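Long-range contacts in p-47 protein (Clostridium botulinum E1 str. 'BoNT E Beluga', PDB 5WIX), which is of unknown function but has a TULIP-domain fold with a topology similar to that of bactericidal/permeability-increasing protein: residues R79-I84 / I102-I107; E106-F111 / K124-N129. One frame throughout, in Å; residues are numbered along the deposited sequence.

Contact 1 (R79-I84 / I102-I107); sequences RIKIFI and IPILEI
R79-I84 and I102-I107 run antiparallel, the N-to-C directions of the strand parts 144° apart and their axes 4.6 Å at closest approach, with I80 and L105 forming a hydrogen-bonded pair and R79-E106 and K81-I104 the non-hydrogen-bonded pairs beside it. This is a neighbouring-strand pairing in the antiparallel sheet of a BPI-like TULIP fold, and strand 58-70 borders 78-85 at its other edge. I80 N gives to L105 O and takes back a bond at its own carbonyl from L105 N; I82 N donates to P103 O at 2.9 Å. P103 has no N-H to return, and I82 O is instead approached by the CA of I102 in a CA-H...O contact. On the face shared by I80 and L105 the side chains are apolar. I80 has CG1 between backbone N and carbonyl carbon (chi1 62°), and its tip, CD1, lies 3.6 Å from CD1 of I107. I82 and L105 meet at about a right angle, CG1 of I82 against CD1 of L105 at 3.5 Å, while CB of I82 rests on CG of the P103 ring. On the K81 side, I102 uses two branches: CG2 touches CG of K81 at 3.6 Å, and CD1 of I102 approaches the F83 ring obliquely, nearest its CD1 and CE1. On the face of R79, K81, I104 and E106, R79 has its CG anti to the backbone N, beside CG2 of I104 at 3.8 Å. Its guanidinium bridges two acids: NE forms a salt bridge with D141, whereas NH2 makes a weak one with E106, whose OE1 lies 3.4 Å from NH2, in the guanidinium plane and at its edge, with the carboxylate turned 58° from that plane.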
loop_
_atom_site.group_PDB
_atom_site.type_symbol
_atom_site.label_atom_id
_atom_site.label_comp_id
_atom_site.label_asym_id
_atom_site.label_seq_id
_atom_site.Cartn_x
_atom_site.Cartn_y
_atom_site.Cartn_z
ATOM N N ARG A 79 -8.564 19.362 -8.520
ATOM C CA ARG A 79 -9.518 20.334 -9.029
ATOM C C ARG A 79 -10.606 20.510 -7.996
ATOM O O ARG A 79 -11.180 19.520 -7.536
ATOM C CB ARG A 79 -10.122 19.911 -10.366
ATOM C CG ARG A 79 -11.341 20.747 -10.756
ATOM C CD ARG A 79 -11.966 20.279 -12.047
ATOM N NE ARG A 79 -10.984 20.213 -13.125
ATOM C CZ ARG A 79 -11.306 20.032 -14.404
ATOM N NH1 ARG A 79 -12.590 19.897 -14.748
ATOM N NH2 ARG A 79 -10.351 19.996 -15.338
ATOM N N ILE A 80 -10.885 21.755 -7.613
ATOM C CA ILE A 80 -11.818 21.973 -6.517
ATOM C C ILE A 80 -12.843 23.067 -6.777
ATOM O O ILE A 80 -12.554 24.089 -7.388
ATOM C CB ILE A 80 -11.081 22.304 -5.195
ATOM C CG1 ILE A 80 -10.273 23.591 -5.320
ATOM C CG2 ILE A 80 -10.162 21.153 -4.767
ATOM C CD1 ILE A 80 -9.616 23.986 -4.026
ATOM N N LYS A 81 -14.050 22.807 -6.296
ATOM C CA LYS A 81 -15.183 23.709 -6.382
ATOM C C LYS A 81 -15.132 24.691 -5.206
ATOM O O LYS A 81 -15.054 24.282 -4.054
ATOM C CB LYS A 81 -16.482 22.886 -6.376
ATOM C CG LYS A 81 -17.717 23.558 -6.930
ATOM C CD LYS A 81 -18.912 22.587 -6.964
ATOM C CE LYS A 81 -18.746 21.482 -8.017
ATOM N NZ LYS A 81 -20.079 20.975 -8.489
ATOM N N ILE A 82 -15.166 25.987 -5.493
ATOM C CA ILE A 82 -15.106 27.002 -4.444
ATOM C C ILE A 82 -16.481 27.657 -4.223
ATOM O O ILE A 82 -17.036 28.277 -5.127
ATOM C CB ILE A 82 -14.065 28.092 -4.784
ATOM C CG1 ILE A 82 -12.742 27.451 -5.191
ATOM C CG2 ILE A 82 -13.826 28.993 -3.603
ATOM C CD1 ILE A 82 -12.203 26.533 -4.155
ATOM N N PHE A 83 -17.036 27.507 -3.025
ATOM C CA PHE A 83 -18.315 28.131 -2.707
ATOM C C PHE A 83 -18.087 29.402 -1.887
ATOM O O PHE A 83 -17.660 29.333 -0.731
ATOM C CB PHE A 83 -19.232 27.185 -1.916
ATOM C CG PHE A 83 -19.617 25.915 -2.643
ATOM C CD1 PHE A 83 -20.942 25.676 -2.985
ATOM C CD2 PHE A 83 -18.672 24.940 -2.937
ATOM C CE1 PHE A 83 -21.312 24.503 -3.629
ATOM C CE2 PHE A 83 -19.035 23.767 -3.585
ATOM C CZ PHE A 83 -20.354 23.546 -3.927
ATOM N N ILE A 84 -18.365 30.560 -2.477
ATOM C CA ILE A 84 -18.338 31.802 -1.719
ATOM C C ILE A 84 -19.747 32.067 -1.230
ATOM O O ILE A 84 -20.696 31.812 -1.964
ATOM C CB ILE A 84 -17.837 32.975 -2.572
ATOM C CG1 ILE A 84 -16.811 32.475 -3.598
ATOM C CG2 ILE A 84 -17.279 34.080 -1.686
ATOM C CD1 ILE A 84 -16.008 33.565 -4.282
ATOM N N ILE A 102 -19.524 30.545 -7.765
ATOM C CA ILE A 102 -18.882 29.263 -7.520
ATOM C C ILE A 102 -17.816 28.962 -8.577
ATOM O O ILE A 102 -18.096 28.316 -9.597
ATOM C CB ILE A 102 -19.917 28.131 -7.466
ATOM C CG1 ILE A 102 -21.040 28.504 -6.497
ATOM C CG2 ILE A 102 -19.254 26.839 -7.034
ATOM C CD1 ILE A 102 -22.152 27.498 -6.433
ATOM N N PRO A 103 -16.589 29.459 -8.333
ATOM C CA PRO A 103 -15.455 29.239 -9.231
ATOM C C PRO A 103 -14.899 27.834 -9.119
ATOM O O PRO A 103 -15.041 27.169 -8.085
ATOM C CB PRO A 103 -14.421 30.273 -8.766
ATOM C CG PRO A 103 -14.796 30.624 -7.378
ATOM C CD PRO A 103 -16.272 30.410 -7.248
ATOM N N ILE A 104 -14.264 27.382 -10.190
ATOM C CA ILE A 104 -13.637 26.076 -10.169
ATOM C C ILE A 104 -12.166 26.187 -10.528
ATOM O O ILE A 104 -11.792 26.637 -11.624
ATOM C CB ILE A 104 -14.344 25.111 -11.119
ATOM C CG1 ILE A 104 -15.786 24.886 -10.647
ATOM C CG2 ILE A 104 -13.572 23.809 -11.217
ATOM C CD1 ILE A 104 -16.474 23.706 -11.293
ATOM N N LEU A 105 -11.344 25.775 -9.574
ATOM C CA LEU A 105 -9.897 25.888 -9.667
ATOM C C LEU A 105 -9.238 24.531 -9.796
ATOM O O LEU A 105 -9.825 23.508 -9.454
ATOM C CB LEU A 105 -9.347 26.595 -8.429
ATOM C CG LEU A 105 -10.148 27.827 -8.035
ATOM C CD1 LEU A 105 -9.745 28.356 -6.665
ATOM C CD2 LEU A 105 -9.909 28.864 -9.105
ATOM N N GLU A 106 -8.013 24.536 -10.301
ATOM C CA GLU A 106 -7.108 23.403 -10.170
ATOM C C GLU A 106 -5.923 23.896 -9.369
ATOM O O GLU A 106 -5.380 24.963 -9.673
ATOM C CB GLU A 106 -6.650 22.868 -11.528
ATOM C CG GLU A 106 -7.603 21.887 -12.175
ATOM C CD GLU A 106 -7.009 21.295 -13.439
ATOM O OE1 GLU A 106 -7.375 20.152 -13.798
ATOM O OE2 GLU A 106 -6.165 21.972 -14.070
ATOM N N ILE A 107 -5.533 23.148 -8.338
ATOM C CA ILE A 107 -4.412 23.551 -7.487
ATOM C C ILE A 107 -3.381 22.438 -7.249
ATOM O O ILE A 107 -3.694 21.249 -7.358
ATOM C CB ILE A 107 -4.900 24.039 -6.111
ATOM C CG1 ILE A 107 -6.215 24.793 -6.233
ATOM C CG2 ILE A 107 -3.871 24.944 -5.480
ATOM C CD1 ILE A 107 -6.562 25.569 -4.988
#

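Contact 2 (E106-F111 / K124-N129)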
loop_
_atom_site.group_PDB
_atom_site.type_symbol
_atom_site.label_atom_id
_atom_site.label_comp_id
_atom_site.label_asym_id
_atom_site.label_seq_id
_atom_site.Cartn_x
_atom_site.Cartn_y
_atom_site.Cartn_z
ATOM N N GLU A 106 -8.013 24.536 -10.301
ATOM C CA GLU A 106 -7.108 23.403 -10.170
ATOM C C GLU A 106 -5.923 23.896 -9.369
ATOM O O GLU A 106 -5.380 24.963 -9.673
ATOM C CB GLU A 106 -6.650 22.868 -11.528
ATOM C CG GLU A 106 -7.603 21.887 -12.175
ATOM C CD GLU A 106 -7.009 21.295 -13.439
ATOM O OE1 GLU A 106 -7.375 20.152 -13.798
ATOM O OE2 GLU A 106 -6.165 21.972 -14.070
ATOM N N ILE A 107 -5.533 23.148 -8.338
ATOM C CA ILE A 107 -4.412 23.551 -7.487
ATOM C C ILE A 107 -3.381 22.438 -7.249
ATOM O O ILE A 107 -3.694 21.249 -7.358
ATOM C CB ILE A 107 -4.900 24.039 -6.111
ATOM C CG1 ILE A 107 -6.215 24.793 -6.233
ATOM C CG2 ILE A 107 -3.871 24.944 -5.480
ATOM C CD1 ILE A 107 -6.562 25.569 -4.988
ATOM N N LYS A 108 -2.154 22.849 -6.919
ATOM C CA LYS A 108 -1.053 21.932 -6.662
ATOM C C LYS A 108 -0.903 21.569 -5.179
ATOM O O LYS A 108 -0.991 22.422 -4.279
ATOM C CB LYS A 108 0.267 22.521 -7.177
ATOM C CG LYS A 108 1.492 21.680 -6.816
ATOM C CD LYS A 108 2.799 22.318 -7.257
ATOM C CE LYS A 108 3.081 22.023 -8.715
ATOM N NZ LYS A 108 4.519 22.204 -9.034
ATOM N N LEU A 109 -0.681 20.285 -4.939
ATOM C CA LEU A 109 -0.255 19.832 -3.634
ATOM C C LEU A 109 1.211 19.421 -3.683
ATOM O O LEU A 109 1.705 18.906 -4.694
ATOM C CB LEU A 109 -1.105 18.667 -3.167
ATOM C CG LEU A 109 -2.594 18.955 -3.148
ATOM C CD1 LEU A 109 -3.317 17.781 -2.527
ATOM C CD2 LEU A 109 -2.845 20.223 -2.369
ATOM N N ASP A 110 1.920 19.668 -2.592
ATOM C CA ASP A 110 3.270 19.144 -2.470
ATOM C C ASP A 110 3.552 18.789 -1.022
ATOM O O ASP A 110 2.806 19.171 -0.114
ATOM C CB ASP A 110 4.300 20.139 -2.998
ATOM C CG ASP A 110 5.501 19.447 -3.608
ATOM O OD1 ASP A 110 5.788 18.304 -3.181
ATOM O OD2 ASP A 110 6.150 20.030 -4.508
ATOM N N PHE A 111 4.621 18.040 -0.803
ATOM C CA PHE A 111 4.950 17.629 0.551
ATOM C C PHE A 111 5.822 18.692 1.209
ATOM O O PHE A 111 6.711 19.257 0.570
ATOM C CB PHE A 111 5.623 16.256 0.535
ATOM C CG PHE A 111 4.793 15.188 -0.145
ATOM C CD1 PHE A 111 3.661 14.658 0.478
ATOM C CD2 PHE A 111 5.125 14.732 -1.423
ATOM C CE1 PHE A 111 2.880 13.669 -0.162
ATOM C CE2 PHE A 111 4.356 13.748 -2.070
ATOM C CZ PHE A 111 3.237 13.216 -1.442
ATOM N N LYS A 124 0.334 19.342 2.050
ATOM C CA LYS A 124 -0.488 20.540 2.165
ATOM C C LYS A 124 -0.730 21.130 0.784
ATOM O O LYS A 124 -0.177 20.637 -0.201
ATOM C CB LYS A 124 0.186 21.571 3.083
ATOM C CG LYS A 124 0.485 21.049 4.490
ATOM C CD LYS A 124 0.628 22.170 5.526
ATOM C CE LYS A 124 1.898 22.990 5.325
ATOM N NZ LYS A 124 1.945 24.186 6.224
ATOM N N PHE A 125 -1.570 22.162 0.706
ATOM C CA PHE A 125 -1.695 22.979 -0.510
ATOM C C PHE A 125 -0.395 23.709 -0.807
ATOM O O PHE A 125 0.375 23.973 0.116
ATOM C CB PHE A 125 -2.786 24.013 -0.344
ATOM C CG PHE A 125 -4.168 23.518 -0.624
ATOM C CD1 PHE A 125 -4.556 23.189 -1.918
ATOM C CD2 PHE A 125 -5.112 23.464 0.394
ATOM C CE1 PHE A 125 -5.863 22.770 -2.187
ATOM C CE2 PHE A 125 -6.417 23.054 0.135
ATOM C CZ PHE A 125 -6.794 22.707 -1.159
ATOM N N SER A 126 -0.148 24.083 -2.059
ATOM C CA SER A 126 1.041 24.901 -2.332
ATOM C C SER A 126 0.899 25.840 -3.529
ATOM O O SER A 126 0.860 25.395 -4.675
ATOM C CB SER A 126 2.272 24.005 -2.538
ATOM O OG SER A 126 2.381 23.551 -3.878
ATOM N N PHE A 127 0.848 27.142 -3.262
ATOM C CA PHE A 127 0.776 28.119 -4.347
ATOM C C PHE A 127 2.047 28.959 -4.390
ATOM O O PHE A 127 2.013 30.174 -4.181
ATOM C CB PHE A 127 -0.444 29.043 -4.221
ATOM C CG PHE A 127 -1.554 28.499 -3.369
ATOM C CD1 PHE A 127 -2.130 27.274 -3.640
ATOM C CD2 PHE A 127 -2.048 29.241 -2.310
ATOM C CE1 PHE A 127 -3.159 26.788 -2.842
ATOM C CE2 PHE A 127 -3.074 28.760 -1.517
ATOM C CZ PHE A 127 -3.632 27.534 -1.787
ATOM N N GLY A 128 3.169 28.302 -4.656
ATOM C CA GLY A 128 4.433 29.000 -4.777
ATOM C C GLY A 128 4.529 29.739 -6.096
ATOM O O GLY A 128 3.651 30.530 -6.450
ATOM N N ASN A 129 5.601 29.471 -6.831
ATOM C CA ASN A 129 5.805 30.090 -8.130
ATOM C C ASN A 129 6.582 29.166 -9.051
ATOM O O ASN A 129 7.600 28.606 -8.653
ATOM C CB ASN A 129 6.537 31.424 -7.977
ATOM C CG ASN A 129 6.068 32.462 -8.979
ATOM O OD1 ASN A 129 5.529 32.127 -10.037
ATOM N ND2 ASN A 129 6.273 33.732 -8.649
#
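I107 reaches two aromatic rings with separate branches, meeting F127 through CG2 and F125 through CD1. CG2 comes to the edge of the F127 ring, near its plane, with CE1 at 3.3 Å and CD1 next to it. With CG2 anti to the backbone N and CG1 beside that N (chi1 -36°), the two branches diverge, and CD1, on CG1, lies 4.0 Å from F125 CE1. The F125 ring receives a second aliphatic group from L109, whose CD2 lies 3.5 Å from F125 CD1. Both methyls approach this ring obliquely, while the carbonyl O of K108 lies at its edge. Outside the two segments, F125 also packs edge-to-face with F173. The contact joins the two strands of a beta hairpin, 104-113 and 120-125, together with the residues that follow 120-125; in the hairpin L109 and F125 form an antiparallel non-hydrogen-bonded pair with diverging side chains. Next to them D110 and K124 form the hydrogen-bonded pair: K124 N gives a straight bond to D110 O at 3.3 Å (168° at the hydrogen), and the return bond from D110 N to K124 O is weak. That same K124 carbonyl O lies 3.5 Å from CD2 of L109, and it is close to CB of L109 as well. Beyond the pair, S126 N donates to K108 O at 2.9 Å, a more bent bond. S126 CB is directed toward the other segment, and OG lies near the K108 chain, 3.6 Å from CG and about as far from CD; OG is also near CB of D110. The carboxylate of D110 turns back on its own strand, where OD1 accepts the backbone N-H of F111 at 2.7 Å, on its anti side and 19° out of the carboxylate plane.

In the fold
Contacts 1 and 2 follow one another along the same strand, 104-113: its first part pairs with 78-85 in contact 1, and its later part with 120-125 in contact 2, so E106 and I107 belong to both. Their centres are about 14 Å apart, and they touch where CD1 of I80 packs 4.2 Å from CZ of F125. In chain order 78-85 comes first, then 104-113 after an excursion through strands 87-91 and 94-96, and finally 120-125 through a hairpin. The three strands are thus consecutive neighbours of one antiparallel sheet, with 104-113 in the middle, on one side of the elongated chain's centre, as part of its TULIP-type architecture.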